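Local structure of autoinducer 2-binding protein LsrB (6DSP) at residues P28-T31 and F35-S38; T166-W171 and C222-A227. The protein binds the quorum-sensing signal autoinducer-2 between the two lobes of a periplasmic-binding-protein fold, acting as its LsrB-type receptor. One frame throughout, in Å; residues are numbered along the deposited sequence.

Contact 1. Residues P28-T31 and F35-S38. With PAV ((2R,4S)-2-methyl-2,3,3,4-tetrahydroxytetrahydrofuran), chain C.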
loop_
_atom_site.group_PDB
_atom_site.type_symbol
_atom_site.label_atom_id
_atom_site.label_comp_id
_atom_site.label_asym_id
_atom_site.label_seq_id
_atom_site.Cartn_x
_atom_site.Cartn_y
_atom_site.Cartn_z
ATOM N N PRO A 28 6.705 -9.391 2.502
ATOM C CA PRO A 28 6.220 -8.311 1.655
ATOM C C PRO A 28 5.422 -8.883 0.486
ATOM O O PRO A 28 5.406 -10.092 0.252
ATOM C CB PRO A 28 7.531 -7.727 1.119
ATOM C CG PRO A 28 8.407 -8.963 0.916
ATOM C CD PRO A 28 8.076 -9.823 2.113
ATOM N N LYS A 29 4.757 -7.989 -0.256
ATOM C CA LYS A 29 4.131 -8.452 -1.497
ATOM C C LYS A 29 5.172 -8.962 -2.484
ATOM O O LYS A 29 4.894 -9.902 -3.244
ATOM C CB LYS A 29 3.312 -7.334 -2.146
ATOM C CG LYS A 29 2.048 -6.989 -1.441
ATOM C CD LYS A 29 1.263 -5.920 -2.238
ATOM C CE LYS A 29 -0.004 -5.459 -1.554
ATOM N NZ LYS A 29 -0.582 -4.320 -2.335
ATOM N N LEU A 30 6.351 -8.347 -2.504
ATOM C CA LEU A 30 7.517 -8.820 -3.231
ATOM C C LEU A 30 8.729 -8.113 -2.654
ATOM O O LEU A 30 8.606 -7.022 -2.070
ATOM C CB LEU A 30 7.413 -8.527 -4.739
ATOM C CG LEU A 30 7.549 -7.083 -5.248
ATOM C CD1 LEU A 30 7.576 -7.069 -6.775
ATOM C CD2 LEU A 30 6.404 -6.199 -4.739
ATOM N N THR A 31 9.890 -8.752 -2.774
ATOM C CA THR A 31 11.134 -8.089 -2.399
ATOM C C THR A 31 11.648 -7.234 -3.561
ATOM O O THR A 31 11.174 -7.341 -4.691
ATOM C CB THR A 31 12.201 -9.115 -2.045
ATOM O OG1 THR A 31 12.384 -9.988 -3.151
ATOM C CG2 THR A 31 11.768 -9.934 -0.817
ATOM N N PHE A 35 9.256 0.264 -1.706
ATOM C CA PHE A 35 8.320 0.356 -0.587
ATOM C C PHE A 35 8.620 -0.727 0.437
ATOM O O PHE A 35 8.659 -0.470 1.658
ATOM C CB PHE A 35 6.894 0.190 -1.110
ATOM C CG PHE A 35 5.843 0.212 -0.037
ATOM C CD1 PHE A 35 5.330 1.409 0.476
ATOM C CD2 PHE A 35 5.410 -0.983 0.509
ATOM C CE1 PHE A 35 4.359 1.412 1.476
ATOM C CE2 PHE A 35 4.435 -1.003 1.510
ATOM C CZ PHE A 35 3.928 0.205 2.005
ATOM N N PHE A 36 8.815 -1.954 -0.042
ATOM C CA PHE A 36 8.998 -3.098 0.841
ATOM C C PHE A 36 10.391 -3.129 1.427
ATOM O O PHE A 36 10.564 -3.486 2.600
ATOM C CB PHE A 36 8.628 -4.374 0.084
ATOM C CG PHE A 36 7.167 -4.394 -0.234
ATOM C CD1 PHE A 36 6.243 -4.635 0.783
ATOM C CD2 PHE A 36 6.674 -4.080 -1.485
ATOM C CE1 PHE A 36 4.877 -4.562 0.557
ATOM C CE2 PHE A 36 5.281 -4.021 -1.700
ATOM C CZ PHE A 36 4.400 -4.290 -0.667
ATOM N N GLU A 37 11.390 -2.716 0.652
ATOM C CA GLU A 37 12.735 -2.644 1.204
ATOM C C GLU A 37 12.815 -1.600 2.299
ATOM O O GLU A 37 13.446 -1.826 3.335
ATOM C CB GLU A 37 13.732 -2.371 0.084
ATOM C CG GLU A 37 13.798 -3.534 -0.919
ATOM C CD GLU A 37 14.198 -4.885 -0.280
ATOM O OE1 GLU A 37 15.146 -4.932 0.561
ATOM O OE2 GLU A 37 13.544 -5.917 -0.620
ATOM N N SER A 38 12.175 -0.436 2.099
ATOM C CA SER A 38 12.170 0.595 3.133
ATOM C C SER A 38 11.369 0.161 4.353
ATOM O O SER A 38 11.755 0.449 5.501
ATOM C CB SER A 38 11.647 1.897 2.549
ATOM O OG SER A 38 12.655 2.517 1.762
HETATM O O2 PAV C . 0.482 1.581 -2.966
HETATM C C2 PAV C . 1.405 0.688 -2.309
HETATM C C1 PAV C . 2.609 1.429 -1.686
HETATM O O5 PAV C . 2.048 -0.082 -3.470
HETATM C C5 PAV C . 2.487 -1.267 -2.963
HETATM C C4 PAV C . 1.936 -1.399 -1.531
HETATM O O4 PAV C . 1.417 -2.707 -1.314
HETATM C C3 PAV C . 0.886 -0.283 -1.501
HETATM O O3 PAV C . 0.725 0.203 -0.196
HETATM O O13 PAV C . -0.334 -0.749 -2.031
#
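Phe36 meets the loop 28-31 with CG turned anti to its carbonyl carbon (chi1 -66°), which swings the ring off helix 34-50 and against Pro28, Lys29 and Leu30. Lys29 has the same kind of first torsion and is extended beyond CG, so its ammonium group reaches past the ring to the ligand. On one face of the Phe36 ring lies the backbone of the loop: Lys29 N sits 3.5 Å above the plane, toward the rim. Pro28 CB comes in obliquely, 3.4 Å from Phe36 CD1. The Leu30 side chain runs roughly perpendicular to that of Phe36 and puts CD2 3.9 Å from Phe36 CD2. The opposite face of Phe36 is covered by Phe35, with Phe35 CD2 over its centre. Leu30 O is buried close to Phe36 CB and has no hydrogen-bonding partner in the model.

The same side chains line one side of the ligand. Lys29 NZ donates to PAV O4 at 2.8 Å. PAV O4 also lies at the edge of the Phe36 ring, near its plane, 3.4 Å from Phe36 CZ. Phe35 offers a face to the ligand methyl, with PAV C1 3.5 Å from Phe35 CD1. Aromatic rings against the carbon skeleton, with charged or amide groups on the hydroxyls, are characteristic of sugar-binding pockets in periplasmic binding proteins.

Contact 2. Residues T166-W171 and C222-A227; sequences TDQNSW and CNDSTA. With PAV ((2R,4S)-2-methyl-2,3,3,4-tetrahydroxytetrahydrofuran), chain C.
Gln168 reaches Asp224 at a slant in the ligand pocket of this periplasmic-binding-protein fold, where the start of helix 166-182 faces the loop between strand 219-222 and helix 227-237. Their amide and carboxylate planes are 59° apart. Gln168 NE2 still donates to Asp224 OD1 at 2.9 Å, with OD1 close to the amide plane and using its anti lone pair. The Gln168 chain is extended beyond CG (chi2 176°), which carries the amide across to the loop. NE2 also donates to PAV O13 along a nearly straight bond (172°), so two acceptors fix the rotation of the amide. At the other end of that amide, Gln168 OE1 is hydrogen-bonded to Ser161 OG.

The indole of Trp171 and the Asn223 side chain run side by side but point opposite ways, with their planes steeply inclined. Asn223 CB lies at the indole edge, 3.9 Å from Trp171 CE3. PAV O2 lies at the edge too. One face of the indole lies over its own helix, against Asp167 O and Gln168 CA. Asn223 is the centre of an inverse gamma turn, and Asn223 O lies 3.1 Å from Gln168 CD.

Asp167 OD2 accepts from PAV O13 at 2.7 Å, while Ser225 N donates to the ring oxygen PAV O5. Asp224 caps the following helix: its OD2 accepts from Thr226 N, above the carboxylate plane, and from Ala227 N at 2.8 Å.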
loop_
_atom_site.group_PDB
_atom_site.type_symbol
_atom_site.label_atom_id
_atom_site.label_comp_id
_atom_site.label_asym_id
_atom_site.label_seq_id
_atom_site.Cartn_x
_atom_site.Cartn_y
_atom_site.Cartn_z
ATOM N N THR A 166 -6.341 -6.645 -1.852
ATOM C CA THR A 166 -7.302 -5.967 -0.984
ATOM C C THR A 166 -7.059 -4.463 -0.900
ATOM O O THR A 166 -8.003 -3.681 -1.071
ATOM C CB THR A 166 -7.301 -6.620 0.381
ATOM O OG1 THR A 166 -7.695 -7.975 0.196
ATOM C CG2 THR A 166 -8.233 -5.923 1.324
ATOM N N ASP A 167 -5.825 -4.017 -0.625
ATOM C CA ASP A 167 -5.643 -2.601 -0.339
ATOM C C ASP A 167 -5.975 -1.717 -1.543
ATOM O O ASP A 167 -6.851 -0.830 -1.475
ATOM C CB ASP A 167 -4.259 -2.291 0.267
ATOM C CG ASP A 167 -3.067 -2.571 -0.652
ATOM O OD1 ASP A 167 -3.159 -3.348 -1.625
ATOM O OD2 ASP A 167 -2.007 -1.991 -0.329
ATOM N N GLN A 168 -5.320 -1.965 -2.662
ATOM C CA GLN A 168 -5.399 -1.038 -3.775
ATOM C C GLN A 168 -6.785 -1.025 -4.398
ATOM O O GLN A 168 -7.245 0.039 -4.838
ATOM C CB GLN A 168 -4.328 -1.372 -4.794
ATOM C CG GLN A 168 -2.928 -1.200 -4.275
ATOM C CD GLN A 168 -1.865 -1.614 -5.236
ATOM O OE1 GLN A 168 -2.118 -1.905 -6.427
ATOM N NE2 GLN A 168 -0.630 -1.649 -4.728
ATOM N N ASN A 169 -7.465 -2.178 -4.457
ATOM C CA ASN A 169 -8.833 -2.177 -4.960
ATOM C C ASN A 169 -9.792 -1.436 -4.028
ATOM O O ASN A 169 -10.714 -0.773 -4.503
ATOM C CB ASN A 169 -9.277 -3.602 -5.265
ATOM C CG ASN A 169 -8.626 -4.108 -6.518
ATOM O OD1 ASN A 169 -9.039 -3.745 -7.612
ATOM N ND2 ASN A 169 -7.572 -4.888 -6.370
ATOM N N SER A 170 -9.580 -1.500 -2.714
ATOM C CA SER A 170 -10.465 -0.753 -1.825
ATOM C C SER A 170 -10.325 0.742 -2.063
ATOM O O SER A 170 -11.318 1.479 -1.986
ATOM C CB SER A 170 -10.241 -1.137 -0.354
ATOM O OG SER A 170 -9.045 -0.609 0.192
ATOM N N TRP A 171 -9.116 1.205 -2.384
ATOM C CA TRP A 171 -8.933 2.620 -2.676
ATOM C C TRP A 171 -9.586 3.009 -3.992
ATOM O O TRP A 171 -10.148 4.096 -4.093
ATOM C CB TRP A 171 -7.450 2.983 -2.688
ATOM C CG TRP A 171 -6.693 2.521 -1.483
ATOM C CD1 TRP A 171 -7.170 2.229 -0.251
ATOM C CD2 TRP A 171 -5.296 2.203 -1.459
ATOM N NE1 TRP A 171 -6.158 1.757 0.556
ATOM C CE2 TRP A 171 -4.998 1.729 -0.174
ATOM C CE3 TRP A 171 -4.262 2.278 -2.408
ATOM C CZ2 TRP A 171 -3.705 1.341 0.190
ATOM C CZ3 TRP A 171 -2.991 1.868 -2.047
ATOM C CH2 TRP A 171 -2.727 1.399 -0.756
ATOM N N CYS A 222 -1.976 6.348 -10.046
ATOM C CA CYS A 222 -1.115 5.161 -9.952
ATOM C C CYS A 222 -0.980 4.750 -8.487
ATOM O O CYS A 222 0.057 5.007 -7.860
ATOM C CB CYS A 222 0.254 5.490 -10.543
ATOM S SG CYS A 222 0.127 5.906 -12.299
ATOM N N ASN A 223 -2.029 4.101 -7.944
ATOM C CA ASN A 223 -2.075 3.713 -6.535
ATOM C C ASN A 223 -1.306 2.423 -6.246
ATOM O O ASN A 223 -1.844 1.476 -5.669
ATOM C CB ASN A 223 -3.527 3.596 -6.052
ATOM C CG ASN A 223 -4.404 2.740 -6.986
ATOM O OD1 ASN A 223 -4.370 2.898 -8.216
ATOM N ND2 ASN A 223 -5.226 1.889 -6.397
ATOM N N ASP A 224 -0.033 2.401 -6.654
ATOM C CA ASP A 224 0.843 1.250 -6.487
ATOM C C ASP A 224 2.280 1.729 -6.661
ATOM O O ASP A 224 2.579 2.519 -7.562
ATOM C CB ASP A 224 0.509 0.170 -7.507
ATOM C CG ASP A 224 1.560 -0.935 -7.515
ATOM O OD1 ASP A 224 1.563 -1.736 -6.549
ATOM O OD2 ASP A 224 2.403 -0.957 -8.444
ATOM N N SER A 225 3.176 1.215 -5.809
ATOM C CA SER A 225 4.561 1.662 -5.735
ATOM C C SER A 225 5.409 1.274 -6.954
ATOM O O SER A 225 6.529 1.782 -7.084
ATOM C CB SER A 225 5.240 1.187 -4.464
ATOM O OG SER A 225 5.405 -0.206 -4.489
ATOM N N THR A 226 4.921 0.374 -7.806
ATOM C CA THR A 226 5.565 0.040 -9.067
ATOM C C THR A 226 4.921 0.801 -10.217
ATOM O O THR A 226 5.617 1.358 -11.078
ATOM C CB THR A 226 5.473 -1.481 -9.349
ATOM O OG1 THR A 226 5.906 -2.220 -8.209
ATOM C CG2 THR A 226 6.372 -1.854 -10.490
ATOM N N ALA A 227 3.589 0.851 -10.237
ATOM C CA ALA A 227 2.910 1.585 -11.305
ATOM C C ALA A 227 3.309 3.049 -11.347
ATOM O O ALA A 227 3.437 3.620 -12.431
ATOM C CB ALA A 227 1.405 1.495 -11.115
HETATM O O2 PAV C . 0.482 1.581 -2.966
HETATM C C2 PAV C . 1.405 0.688 -2.309
HETATM C C1 PAV C . 2.609 1.429 -1.686
HETATM O O5 PAV C . 2.048 -0.082 -3.470
HETATM C C5 PAV C . 2.487 -1.267 -2.963
HETATM C C4 PAV C . 1.936 -1.399 -1.531
HETATM O O4 PAV C . 1.417 -2.707 -1.314
HETATM C C3 PAV C . 0.886 -0.283 -1.501
HETATM O O3 PAV C . 0.725 0.203 -0.196
HETATM O O13 PAV C . -0.334 -0.749 -2.031
#

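In the fold
Contacts 1 and 2 have centres about 14 Å apart and share one ligand. Contact 1 follows strand 23-27 of the larger sheet, and contact 2 is built on loops and a helix next to the parallel four-stranded sheet. Each contact thus belongs to a different lobe of the fold, and PAV lies between them, as in other periplasmic binding proteins. The two contacts are joined directly by the salt bridge from Lys29 NZ to Asp167 OD1, 2.8 Å long. Phe35 CB also packs 3.7 Å from Ser225 OG. Lys29 and Asp167 thus hold each other as well as the ligand, which would be consistent with a closed, ligand-bound form. Asp110, outside both contacts, adds another hydrogen bond to PAV.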